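Local coordinates for YfkN protein (Bacillus subtilis subsp. subtilis, PDB 3GVE) that binds a manganese and a magnesium ion side by side and belongs to the calcineurin-like phosphoesterase family, whose fold packs two beta sheets between helices, at residues A[49-52]-A[56-59]; A[12-17]-A[210-215]; A[113-118]-A[185-190]; A[73-78]-A[89-94]; A[194-199]-A[233-238]. All coordinates share one frame; numbering follows the deposited sequence.

Contact 1 (A[49-52]-A[56-59]); sequences KHRE and NTLL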
# COMPACT_ATOMS: atom_id res chain seq x y z
N LYS A 49 -25.24 -4.61 11.21
CA LYS A 49 -26.44 -4.63 10.39
C LYS A 49 -26.82 -6.06 9.95
O LYS A 49 -27.96 -6.46 10.06
CB LYS A 49 -26.29 -3.74 9.16
CG LYS A 49 -27.47 -3.88 8.22
CD LYS A 49 -27.37 -2.89 7.13
CE LYS A 49 -26.45 -3.35 6.03
NZ LYS A 49 -26.76 -2.64 4.79
N HIS A 50 -25.85 -6.81 9.45
CA HIS A 50 -26.14 -8.16 9.00
C HIS A 50 -26.52 -9.09 10.15
O HIS A 50 -27.40 -9.91 10.01
CB HIS A 50 -24.97 -8.68 8.16
CG HIS A 50 -24.98 -8.13 6.78
ND1 HIS A 50 -25.66 -8.72 5.74
CD2 HIS A 50 -24.43 -7.00 6.27
CE1 HIS A 50 -25.52 -8.00 4.66
NE2 HIS A 50 -24.78 -6.94 4.95
N ARG A 51 -25.88 -8.92 11.30
CA ARG A 51 -26.25 -9.70 12.48
C ARG A 51 -27.72 -9.46 12.86
O ARG A 51 -28.39 -10.36 13.30
CB ARG A 51 -25.32 -9.40 13.66
CG ARG A 51 -24.00 -10.19 13.63
CD ARG A 51 -23.12 -9.86 14.82
NE ARG A 51 -22.16 -10.94 15.05
CZ ARG A 51 -20.95 -10.77 15.56
NH1 ARG A 51 -20.50 -9.57 15.87
NH2 ARG A 51 -20.18 -11.82 15.77
N GLU A 52 -28.19 -8.23 12.68
CA GLU A 52 -29.59 -7.92 13.00
C GLU A 52 -30.57 -8.61 12.06
O GLU A 52 -31.72 -8.79 12.38
CB GLU A 52 -29.83 -6.41 12.96
CG GLU A 52 -29.12 -5.65 14.05
CD GLU A 52 -29.03 -4.15 13.79
OE1 GLU A 52 -29.36 -3.69 12.69
OE2 GLU A 52 -28.61 -3.47 14.72
N ASN A 56 -28.78 -16.67 12.98
CA ASN A 56 -27.79 -17.69 12.64
C ASN A 56 -26.66 -17.08 11.83
O ASN A 56 -26.53 -17.31 10.66
CB ASN A 56 -28.43 -18.83 11.82
CG ASN A 56 -29.68 -19.43 12.45
OD1 ASN A 56 -29.74 -19.69 13.63
ND2 ASN A 56 -30.64 -19.68 11.61
N THR A 57 -25.84 -16.28 12.49
CA THR A 57 -24.75 -15.57 11.80
C THR A 57 -23.40 -15.87 12.44
O THR A 57 -23.21 -15.76 13.65
CB THR A 57 -25.02 -14.05 11.77
OG1 THR A 57 -26.18 -13.80 10.98
CG2 THR A 57 -23.85 -13.31 11.13
N LEU A 58 -22.46 -16.27 11.59
CA LEU A 58 -21.08 -16.47 11.98
C LEU A 58 -20.24 -15.34 11.42
O LEU A 58 -20.60 -14.77 10.41
CB LEU A 58 -20.59 -17.80 11.41
CG LEU A 58 -21.43 -19.02 11.82
CD1 LEU A 58 -20.95 -20.21 11.01
CD2 LEU A 58 -21.31 -19.27 13.34
N LEU A 59 -19.13 -15.05 12.09
CA LEU A 59 -18.22 -13.99 11.69
C LEU A 59 -16.78 -14.52 11.69
O LEU A 59 -16.28 -15.03 12.66
CB LEU A 59 -18.37 -12.80 12.65
CG LEU A 59 -17.34 -11.66 12.50
CD1 LEU A 59 -17.47 -10.97 11.13
CD2 LEU A 59 -17.55 -10.65 13.64
O HOH W 1 -26.45 -12.17 8.67
O HOH W 2 -21.22 -14.66 15.30
O HOH W 3 -24.19 -13.44 15.13
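Arg51 reaches from the helix across Thr57 to Leu59, bridging the last turn of helix 40-53 and the start of strand 57-61. Since strand 57-61 runs parallel to its neighbour 9-17, this is the closing half of a beta-alpha-beta crossover. Near the backbone the contact is apolar: Arg51 CG meets the Thr57 methyl CG2 at 4.0 Å. Farther out, Arg51 crosses Leu59 at about a right angle, with NH2 3.6 Å from Leu59 CD2. The arginine chain is extended from CG to NE (chi2 180°, chi3 159°), which carries the guanidinium two residues along the strand from where CG touches it. Its NH1 is held by Leu99 O beyond the contact.

No direct hydrogen bond joins the two segments; water does this work. One molecule donates to both His50 O and Thr57 OG1, the hydroxyl itself being bound to Asn54 O in the turn. Another accepts from Arg51 NE at 3.2 Å and donates to Thr57 O. The helix is further tied to strand 300-312, where His50 NE2 and Lys49 NZ share the carboxylate of Glu311. A third water lies in the guanidinium plane at its edge, 3.1 Å from Arg51 NH2 and 2.8 Å from Thr57 O.

Contact 2 (A[12-17]-A[210-215]); sequences LSILAT and VIIALA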
# COMPACT_ATOMS: atom_id res chain seq x y z
N LEU A 12 -28.22 -20.08 7.28
CA LEU A 12 -27.00 -19.73 7.97
C LEU A 12 -26.29 -18.62 7.17
O LEU A 12 -26.14 -18.73 5.97
CB LEU A 12 -26.11 -20.98 8.07
CG LEU A 12 -24.73 -20.79 8.70
CD1 LEU A 12 -24.89 -20.36 10.15
CD2 LEU A 12 -23.94 -22.08 8.61
N SER A 13 -25.89 -17.55 7.84
CA SER A 13 -25.15 -16.47 7.20
C SER A 13 -23.73 -16.46 7.73
O SER A 13 -23.50 -16.64 8.91
CB SER A 13 -25.80 -15.13 7.49
OG SER A 13 -27.06 -15.03 6.88
N ILE A 14 -22.77 -16.25 6.84
CA ILE A 14 -21.38 -16.14 7.23
C ILE A 14 -20.89 -14.77 6.80
O ILE A 14 -20.96 -14.44 5.64
CB ILE A 14 -20.51 -17.22 6.54
CG1 ILE A 14 -21.02 -18.64 6.84
CG2 ILE A 14 -19.05 -17.10 6.96
CD1 ILE A 14 -20.63 -19.63 5.79
N LEU A 15 -20.41 -13.99 7.75
CA LEU A 15 -19.83 -12.67 7.47
C LEU A 15 -18.32 -12.77 7.54
O LEU A 15 -17.81 -13.46 8.41
CB LEU A 15 -20.33 -11.66 8.49
CG LEU A 15 -21.85 -11.62 8.72
CD1 LEU A 15 -22.16 -10.54 9.75
CD2 LEU A 15 -22.61 -11.36 7.43
N ALA A 16 -17.61 -12.10 6.63
CA ALA A 16 -16.16 -12.28 6.52
C ALA A 16 -15.38 -11.01 6.25
O ALA A 16 -15.76 -10.21 5.38
CB ALA A 16 -15.84 -13.29 5.41
N THR A 17 -14.26 -10.86 6.97
CA THR A 17 -13.29 -9.79 6.63
C THR A 17 -12.03 -10.42 6.10
O THR A 17 -11.75 -11.66 6.34
CB THR A 17 -12.99 -8.92 7.86
OG1 THR A 17 -12.65 -9.78 8.99
CG2 THR A 17 -14.20 -8.10 8.24
N VAL A 210 -21.07 -28.70 8.08
CA VAL A 210 -20.80 -27.57 7.19
C VAL A 210 -19.33 -27.23 7.35
O VAL A 210 -18.85 -27.14 8.45
CB VAL A 210 -21.64 -26.34 7.59
CG1 VAL A 210 -21.24 -25.12 6.75
CG2 VAL A 210 -23.13 -26.64 7.43
N ILE A 211 -18.63 -27.08 6.24
CA ILE A 211 -17.20 -26.78 6.27
C ILE A 211 -16.93 -25.44 5.59
O ILE A 211 -17.28 -25.25 4.43
CB ILE A 211 -16.35 -27.91 5.61
CG1 ILE A 211 -16.39 -29.20 6.47
CG2 ILE A 211 -14.90 -27.45 5.41
CD1 ILE A 211 -15.70 -30.39 5.84
N ILE A 212 -16.28 -24.53 6.33
CA ILE A 212 -15.96 -23.14 5.82
C ILE A 212 -14.48 -23.07 5.68
O ILE A 212 -13.71 -23.32 6.64
CB ILE A 212 -16.49 -22.10 6.80
CG1 ILE A 212 -18.03 -22.21 6.91
CG2 ILE A 212 -16.10 -20.72 6.26
CD1 ILE A 212 -18.59 -21.46 8.08
N ALA A 213 -14.02 -22.78 4.46
CA ALA A 213 -12.59 -22.59 4.22
C ALA A 213 -12.22 -21.12 4.34
O ALA A 213 -12.79 -20.30 3.56
CB ALA A 213 -12.26 -23.08 2.79
N LEU A 214 -11.30 -20.82 5.25
CA LEU A 214 -10.69 -19.52 5.33
C LEU A 214 -9.42 -19.60 4.47
O LEU A 214 -8.34 -19.92 4.93
CB LEU A 214 -10.42 -19.17 6.79
CG LEU A 214 -11.65 -19.34 7.71
CD1 LEU A 214 -11.32 -19.02 9.15
CD2 LEU A 214 -12.85 -18.53 7.25
N ALA A 215 -9.62 -19.36 3.18
CA ALA A 215 -8.58 -19.57 2.19
C ALA A 215 -7.88 -18.26 1.91
O ALA A 215 -8.35 -17.44 1.14
CB ALA A 215 -9.20 -20.14 0.92
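Van der Waals contact between apolar side chains is all that joins these two strands. Ile14 and Ile212 point at each other and meet tip to tip, the two CD1 methyls being 3.6 Å apart. In both residues CG1 stands beside the backbone N (chi1 -57° in Ile14, -62° in Ile212) and the chain then runs on extended, which puts CD1 of each forward. Each CD1 also comes near the other residue's CG1, with Ile14 CG1 3.9 Å from Ile212 CD1. Toward the start of both strands the packing is looser: Leu12 CD2 comes only to 4.5 Å from Val210 CG1.

No hydrogen bond crosses, as the backbones are too far apart for pairing, with the CA atoms of Ile14 and Ile212 separated by 9.0 Å. The strands run in roughly the same direction but belong to different sheets, the four-stranded one with 9-17 and the larger mixed one with 210-215, and the contact is part of the interior of the two-sheet sandwich of the calcineurin-like fold. Ile212 also packs on Val165 and Tyr167 of its own sheet, while Ile14 reaches Ala244 in the opposing one.

Polar groups are kept to other surfaces. Ser13 OG, on the far side of its strand, bonds to Asp291 and Asn54, and Thr17 OG1 to Asp61 and Tyr101. Just past the strand ends come metal ligands: Asp19, bound to manganese, follows Thr17 by two residues, and His216, bound to magnesium, directly follows Ala215.

Contact 3 (A[113-118]-A[185-190]); sequences YGLDFL and GQVQVQ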
# COMPACT_ATOMS: atom_id res chain seq x y z
N TYR A 113 6.62 -10.95 11.58
CA TYR A 113 7.25 -10.60 12.85
C TYR A 113 7.79 -11.82 13.59
O TYR A 113 8.16 -11.74 14.76
CB TYR A 113 6.26 -9.82 13.73
CG TYR A 113 5.87 -8.48 13.15
CD1 TYR A 113 6.79 -7.70 12.47
CD2 TYR A 113 4.59 -8.00 13.28
CE1 TYR A 113 6.45 -6.49 11.94
CE2 TYR A 113 4.24 -6.76 12.74
CZ TYR A 113 5.18 -6.02 12.09
OH TYR A 113 4.83 -4.81 11.56
N GLY A 114 7.84 -12.95 12.89
CA GLY A 114 8.42 -14.16 13.45
C GLY A 114 7.39 -15.11 14.04
O GLY A 114 6.29 -14.73 14.35
N LEU A 115 7.79 -16.36 14.21
CA LEU A 115 6.90 -17.41 14.69
C LEU A 115 6.48 -17.23 16.15
O LEU A 115 5.36 -17.53 16.50
CB LEU A 115 7.55 -18.79 14.51
CG LEU A 115 7.68 -19.26 13.04
CD1 LEU A 115 8.64 -20.46 12.93
CD2 LEU A 115 6.32 -19.64 12.45
N ASP A 116 7.37 -16.73 17.00
CA ASP A 116 7.04 -16.60 18.41
C ASP A 116 5.97 -15.54 18.63
O ASP A 116 5.03 -15.76 19.37
CB ASP A 116 8.27 -16.30 19.27
CG ASP A 116 9.24 -17.47 19.36
OD1 ASP A 116 8.86 -18.61 19.07
OD2 ASP A 116 10.38 -17.21 19.74
N PHE A 117 6.12 -14.39 17.97
CA PHE A 117 5.14 -13.32 18.09
C PHE A 117 3.78 -13.77 17.58
O PHE A 117 2.77 -13.48 18.17
CB PHE A 117 5.61 -12.07 17.37
CG PHE A 117 4.69 -10.90 17.54
CD1 PHE A 117 4.67 -10.17 18.73
CD2 PHE A 117 3.85 -10.52 16.52
CE1 PHE A 117 3.83 -9.09 18.88
CE2 PHE A 117 3.02 -9.43 16.68
CZ PHE A 117 3.01 -8.72 17.86
N LEU A 118 3.78 -14.54 16.50
CA LEU A 118 2.53 -15.05 15.97
C LEU A 118 1.85 -16.01 16.96
O LEU A 118 0.66 -15.95 17.16
CB LEU A 118 2.75 -15.73 14.61
CG LEU A 118 1.49 -16.29 13.93
CD1 LEU A 118 0.41 -15.21 13.83
CD2 LEU A 118 1.83 -16.84 12.54
N GLY A 185 14.05 -23.54 7.56
CA GLY A 185 14.53 -24.46 8.57
C GLY A 185 13.60 -24.67 9.76
O GLY A 185 13.87 -25.49 10.62
N GLN A 186 12.49 -23.92 9.80
CA GLN A 186 11.57 -23.96 10.93
C GLN A 186 10.17 -24.50 10.62
O GLN A 186 9.55 -25.07 11.48
CB GLN A 186 11.46 -22.57 11.55
CG GLN A 186 12.79 -22.02 12.00
CD GLN A 186 12.65 -20.92 13.01
OE1 GLN A 186 12.10 -21.11 14.07
NE2 GLN A 186 13.13 -19.75 12.66
N VAL A 187 9.70 -24.29 9.40
CA VAL A 187 8.43 -24.86 8.95
C VAL A 187 8.58 -25.18 7.49
O VAL A 187 9.56 -24.76 6.88
CB VAL A 187 7.29 -23.84 9.15
CG1 VAL A 187 7.05 -23.53 10.59
CG2 VAL A 187 7.52 -22.50 8.34
N GLN A 188 7.60 -25.89 7.01
CA GLN A 188 7.41 -26.11 5.56
C GLN A 188 5.92 -25.91 5.24
O GLN A 188 5.08 -25.86 6.17
CB GLN A 188 7.75 -27.53 5.14
CG GLN A 188 6.77 -28.53 5.64
CD GLN A 188 7.20 -29.98 5.51
OE1 GLN A 188 7.65 -30.58 6.47
NE2 GLN A 188 7.00 -30.57 4.32
N VAL A 189 5.58 -25.73 3.98
CA VAL A 189 4.18 -25.47 3.65
C VAL A 189 3.67 -26.37 2.54
O VAL A 189 4.18 -26.36 1.43
CB VAL A 189 3.94 -23.99 3.25
CG1 VAL A 189 2.46 -23.73 3.03
CG2 VAL A 189 4.50 -23.04 4.28
N GLN A 190 2.63 -27.12 2.87
CA GLN A 190 1.99 -28.04 1.97
C GLN A 190 1.11 -27.27 0.98
O GLN A 190 0.51 -26.25 1.31
CB GLN A 190 1.17 -29.02 2.80
CG GLN A 190 0.43 -30.09 2.02
CD GLN A 190 -0.41 -30.98 2.91
OE1 GLN A 190 -0.83 -30.57 3.98
NE2 GLN A 190 -0.67 -32.20 2.45
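Leu115 lays its CD1 methyl along the side chain of Gln186, the two side chains passing each other in opposite directions. CD1 is 3.8 Å from Gln186 CB and 3.7 Å from Gln186 OE1, so the leucine touches both the root and the amide end of the glutamine. The same methyl also meets the next residue, with Val187 CG1 at 4.2 Å. In Leu115, CD1 lies anti to CA about the CB-CG bond (chi2 166°), which carries it outward from the helix axis.

The contact joins the first turn of helix 115-123 to the loop that leads into strand 188-189, the short partner of strand 134-135 in a two-stranded antiparallel sheet at the periphery of the domain. Gly114 is the N-cap of the helix; its positive phi of 96° would jam a CB against the carbonyl O of Tyr113. Behind the contact, Leu115 also leans on Tyr143, and Val187 packs on Met176 and Val134. Leu115 and Val187 are buried, whereas Gln186 lies at the surface and offers CB and its amide end. No hydrogen bond crosses: the approach of the Gln186 amide to the leucine is plain van der Waals contact.

Contact 4 (A[73-78]-A[89-94]); sequences EYAVKY and THPIIS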
# COMPACT_ATOMS: atom_id res chain seq x y z
N GLU A 73 2.91 -2.15 13.88
CA GLU A 73 4.30 -1.93 14.29
C GLU A 73 4.38 -1.59 15.77
O GLU A 73 5.23 -2.08 16.48
CB GLU A 73 4.90 -0.74 13.54
CG GLU A 73 5.23 -0.96 12.13
CD GLU A 73 5.60 0.35 11.43
OE1 GLU A 73 5.51 0.37 10.20
OE2 GLU A 73 5.94 1.37 12.10
N TYR A 74 3.47 -0.75 16.23
CA TYR A 74 3.43 -0.39 17.63
C TYR A 74 3.31 -1.65 18.51
O TYR A 74 3.97 -1.79 19.52
CB TYR A 74 2.28 0.60 17.91
CG TYR A 74 2.17 0.88 19.40
CD1 TYR A 74 2.97 1.82 20.00
CD2 TYR A 74 1.31 0.14 20.20
CE1 TYR A 74 2.91 2.05 21.34
CE2 TYR A 74 1.25 0.36 21.55
CZ TYR A 74 2.05 1.32 22.11
OH TYR A 74 2.00 1.55 23.47
N ALA A 75 2.45 -2.57 18.10
CA ALA A 75 2.22 -3.76 18.90
C ALA A 75 3.47 -4.63 19.05
O ALA A 75 3.84 -5.03 20.14
CB ALA A 75 1.07 -4.54 18.37
N VAL A 76 4.12 -4.88 17.93
CA VAL A 76 5.31 -5.70 17.96
C VAL A 76 6.47 -5.00 18.69
O VAL A 76 7.22 -5.65 19.39
CB VAL A 76 5.67 -6.25 16.55
CG1 VAL A 76 6.26 -5.19 15.66
CG2 VAL A 76 6.59 -7.44 16.66
N LYS A 77 6.60 -3.69 18.54
CA LYS A 77 7.71 -2.98 19.17
C LYS A 77 7.49 -2.79 20.67
O LYS A 77 8.39 -3.02 21.44
CB LYS A 77 7.95 -1.64 18.48
CG LYS A 77 8.52 -1.79 17.09
CD LYS A 77 8.87 -0.43 16.51
CE LYS A 77 9.40 -0.54 15.10
NZ LYS A 77 9.91 0.79 14.64
N TYR A 78 6.31 -2.36 21.06
CA TYR A 78 6.04 -2.01 22.46
C TYR A 78 5.49 -3.14 23.33
O TYR A 78 5.59 -3.07 24.54
CB TYR A 78 5.12 -0.79 22.55
CG TYR A 78 5.83 0.50 22.21
CD1 TYR A 78 6.26 1.37 23.21
CD2 TYR A 78 6.09 0.84 20.90
CE1 TYR A 78 6.91 2.55 22.89
CE2 TYR A 78 6.74 1.99 20.58
CZ TYR A 78 7.14 2.84 21.58
OH TYR A 78 7.80 3.99 21.24
N THR A 89 -3.00 -9.29 25.66
CA THR A 89 -3.63 -9.65 24.40
C THR A 89 -3.18 -8.67 23.30
O THR A 89 -3.15 -7.48 23.52
CB THR A 89 -5.14 -9.58 24.52
OG1 THR A 89 -5.56 -10.44 25.57
CG2 THR A 89 -5.82 -10.02 23.22
N HIS A 90 -2.86 -9.17 22.12
CA HIS A 90 -2.55 -8.27 21.01
C HIS A 90 -3.75 -7.33 20.85
O HIS A 90 -4.87 -7.78 20.76
CB HIS A 90 -2.33 -9.09 19.74
CG HIS A 90 -1.74 -8.30 18.61
ND1 HIS A 90 -2.33 -7.16 18.11
CD2 HIS A 90 -0.60 -8.48 17.90
CE1 HIS A 90 -1.58 -6.68 17.13
NE2 HIS A 90 -0.53 -7.47 16.98
N PRO A 91 -3.52 -6.02 20.80
CA PRO A 91 -4.63 -5.06 20.70
C PRO A 91 -5.56 -5.30 19.50
O PRO A 91 -6.74 -5.08 19.62
CB PRO A 91 -3.91 -3.71 20.57
CG PRO A 91 -2.68 -3.91 21.33
CD PRO A 91 -2.24 -5.32 21.01
N ILE A 92 -5.03 -5.78 18.38
CA ILE A 92 -5.90 -6.11 17.25
C ILE A 92 -6.82 -7.29 17.60
O ILE A 92 -8.01 -7.28 17.32
CB ILE A 92 -5.08 -6.38 15.98
CG1 ILE A 92 -4.48 -5.06 15.49
CG2 ILE A 92 -5.95 -7.04 14.91
CD1 ILE A 92 -3.50 -5.22 14.35
N ILE A 93 -6.24 -8.30 18.23
CA ILE A 93 -7.01 -9.44 18.72
C ILE A 93 -8.07 -9.02 19.75
O ILE A 93 -9.17 -9.54 19.74
CB ILE A 93 -6.09 -10.56 19.25
CG1 ILE A 93 -5.17 -11.09 18.12
CG2 ILE A 93 -6.91 -11.71 19.89
CD1 ILE A 93 -5.93 -11.69 16.91
N SER A 94 -7.76 -8.06 20.62
CA SER A 94 -8.81 -7.51 21.53
C SER A 94 -9.99 -6.97 20.79
O SER A 94 -11.12 -7.16 21.25
CB SER A 94 -8.25 -6.43 22.43
OG SER A 94 -7.14 -6.89 23.17
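His90 ND1 accepts a hydrogen bond from Ile92 N at 3.0 Å, while CE1 and NE2 of the same ring meet Ala75. The N-H...N angle is 151° and the donor lies nearly in the ring plane, 8° out of it. His90 is thus the N-cap of helix 91-98, its imidazole satisfying a first-turn amide that has no carbonyl partner in the helix. The side chain is folded back toward the helix start with CG anti to the backbone N (chi1 -168°). The backbone His90 O accepts from Ser94 N at 2.9 Å.

Across the contact, Ala75 CB approaches the ring obliquely, 3.6 Å from both His90 CE1 and His90 NE2. The same methyl lies 4.3 Å from Pro91 CD, in the first turn of the helix. The two segments belong to consecutive helices, 70-85 and 91-98, and the alanine is one of the points where helix 70-85 meets the start of helix 91-98. All three touching residues are buried. Helix 322-340 adds to the packing through Ile328 and Thr331, which meet Pro91, and His90 also touches Ile83 of helix 70-85 and Thr121 of helix 115-123.

Contact 5 (A[194-199]-A[233-238]); sequences ESANET and FDLATK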
# COMPACT_ATOMS: atom_id res chain seq x y z
N GLU A 194 -3.78 -29.98 -1.72
CA GLU A 194 -3.35 -31.23 -1.08
C GLU A 194 -3.59 -31.19 0.42
O GLU A 194 -4.12 -32.13 0.97
CB GLU A 194 -1.87 -31.52 -1.34
CG GLU A 194 -1.56 -31.95 -2.76
CD GLU A 194 -0.07 -32.04 -3.03
OE1 GLU A 194 0.71 -32.14 -2.07
OE2 GLU A 194 0.31 -32.00 -4.21
N SER A 195 -3.42 -30.07 1.05
CA SER A 195 -3.76 -29.90 2.49
C SER A 195 -5.23 -30.09 2.68
O SER A 195 -5.69 -30.73 3.68
CB SER A 195 -3.16 -28.60 3.03
OG SER A 195 -3.85 -28.21 4.19
N ALA A 196 -6.04 -29.51 1.80
CA ALA A 196 -7.48 -29.65 1.92
C ALA A 196 -7.90 -31.11 1.77
O ALA A 196 -8.70 -31.59 2.55
CB ALA A 196 -8.19 -28.77 0.87
N ASN A 197 -7.35 -31.80 0.76
CA ASN A 197 -7.71 -33.18 0.51
C ASN A 197 -7.27 -34.12 1.65
O ASN A 197 -7.91 -35.10 1.89
CB ASN A 197 -7.19 -33.62 -0.85
CG ASN A 197 -8.06 -33.14 -1.98
OD1 ASN A 197 -9.22 -32.88 -1.80
ND2 ASN A 197 -7.49 -33.03 -3.15
N GLU A 198 -6.21 -33.77 2.35
CA GLU A 198 -5.73 -34.55 3.48
C GLU A 198 -6.61 -34.32 4.71
O GLU A 198 -6.88 -35.22 5.48
CB GLU A 198 -4.29 -34.12 3.76
CG GLU A 198 -3.57 -34.74 4.95
CD GLU A 198 -2.18 -34.13 5.10
OE1 GLU A 198 -1.33 -34.37 4.25
OE2 GLU A 198 -1.94 -33.39 6.05
N THR A 199 -7.07 -33.08 4.87
CA THR A 199 -7.72 -32.67 6.10
C THR A 199 -9.25 -32.84 6.14
O THR A 199 -9.80 -33.22 7.14
CB THR A 199 -7.31 -31.22 6.49
OG1 THR A 199 -5.88 -31.12 6.53
CG2 THR A 199 -7.86 -30.84 7.86
N PHE A 233 -9.79 -21.35 -7.29
CA PHE A 233 -10.45 -22.11 -8.36
C PHE A 233 -10.19 -23.61 -8.18
O PHE A 233 -11.07 -24.42 -8.35
CB PHE A 233 -9.96 -21.65 -9.73
CG PHE A 233 -10.64 -22.35 -10.88
CD1 PHE A 233 -11.81 -21.86 -11.43
CD2 PHE A 233 -10.07 -23.49 -11.41
CE1 PHE A 233 -12.41 -22.52 -12.52
CE2 PHE A 233 -10.67 -24.14 -12.49
CZ PHE A 233 -11.83 -23.65 -13.04
N ASP A 234 -8.96 -23.95 -7.84
CA ASP A 234 -8.58 -25.34 -7.61
C ASP A 234 -9.18 -25.94 -6.35
O ASP A 234 -9.59 -27.09 -6.35
CB ASP A 234 -7.05 -25.47 -7.66
CG ASP A 234 -6.47 -24.92 -8.95
OD1 ASP A 234 -6.93 -25.33 -10.03
OD2 ASP A 234 -5.63 -24.05 -8.88
N LEU A 235 -9.26 -25.16 -5.27
CA LEU A 235 -9.99 -25.59 -4.10
C LEU A 235 -11.44 -25.93 -4.45
O LEU A 235 -11.96 -26.95 -4.05
CB LEU A 235 -9.99 -24.50 -3.04
CG LEU A 235 -8.82 -24.50 -2.08
CD1 LEU A 235 -8.94 -23.26 -1.19
CD2 LEU A 235 -8.79 -25.79 -1.21
N ALA A 236 -12.07 -25.06 -5.22
CA ALA A 236 -13.48 -25.25 -5.53
C ALA A 236 -13.73 -26.44 -6.45
O ALA A 236 -14.77 -27.06 -6.37
CB ALA A 236 -14.06 -23.98 -6.16
N THR A 237 -12.77 -26.75 -7.32
CA THR A 237 -12.97 -27.78 -8.34
C THR A 237 -12.34 -29.14 -8.01
O THR A 237 -12.84 -30.15 -8.48
CB THR A 237 -12.46 -27.31 -9.71
OG1 THR A 237 -11.10 -26.85 -9.58
CG2 THR A 237 -13.35 -26.18 -10.29
N LYS A 238 -11.25 -29.15 -7.25
CA LYS A 238 -10.48 -30.39 -7.03
C LYS A 238 -10.74 -31.07 -5.71
O LYS A 238 -10.27 -32.17 -5.48
CB LYS A 238 -8.98 -30.15 -7.16
CG LYS A 238 -8.49 -29.63 -8.51
CD LYS A 238 -6.95 -29.61 -8.54
CE LYS A 238 -6.41 -29.07 -9.84
NZ LYS A 238 -4.90 -29.16 -9.82
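Leu235 and Ala196 form the apolar part of this helix-helix contact, and Lys238 with Asn197 the outer part. Leu235 CD2 comes to 3.7 Å from Ala196 CB, a single methyl-to-methyl touch. Leu235 has CG anti to its carbonyl carbon (chi1 -88°) and an extended second torsion, and so its branch reaches across to the neighbouring helix although CB starts out off to the side.

Helices 192-205 and 232-238 are successive connections of a parallel alpha/beta arrangement: the first links strands 160-170 and 210-215, the second 210-215 and 244-247, all neighbours in the larger sheet. Ala196 packs on Phe170 of that sheet, and Leu235 on Ile192 of the first helix.

Toward solvent, the Asn197 amide faces the backbone of Lys238. Its ND2 is 3.7 Å from Lys238 O, too long for a hydrogen bond. The aliphatic chain of Lys238 runs away from the contact, where its NZ is bound to Gln224 O. In each helix a threonine hydroxyl turns back on its own backbone: Thr199 OG1 donates to Ser195 O at 2.9 Å, and Thr237 OG1 to Phe233 O at 2.7 Å. Ser195 O takes Thr199 N as well.

With no hydrogen bond or salt bridge between the segments, the helices here are joined by van der Waals contact, while Lys238 NZ and the two threonine hydroxyls are bound to other partners.

From the N terminus, segment 12-17, on strand 9-17, opens the long loop that contact 2 closes at 210-215. Nested inside it, in series, come contact 1, which ends the first crossover, contact 4 between two consecutive helices, and contact 3, which spans 113 to 190 and ties a helix to the loop before a small sheet. Contact 5 opens at 194-199, before contact 2 has closed, and closes at 233-238, so the two cross. Contacts 1 and 2 share a sheet through strands 9-17 and 57-61. Contacts 3 and 4 touch where Phe117 meets His90, and contact 3 bonds to contact 5 through Gln190 and Glu198. Leu235 of contact 5 packs on Ala215.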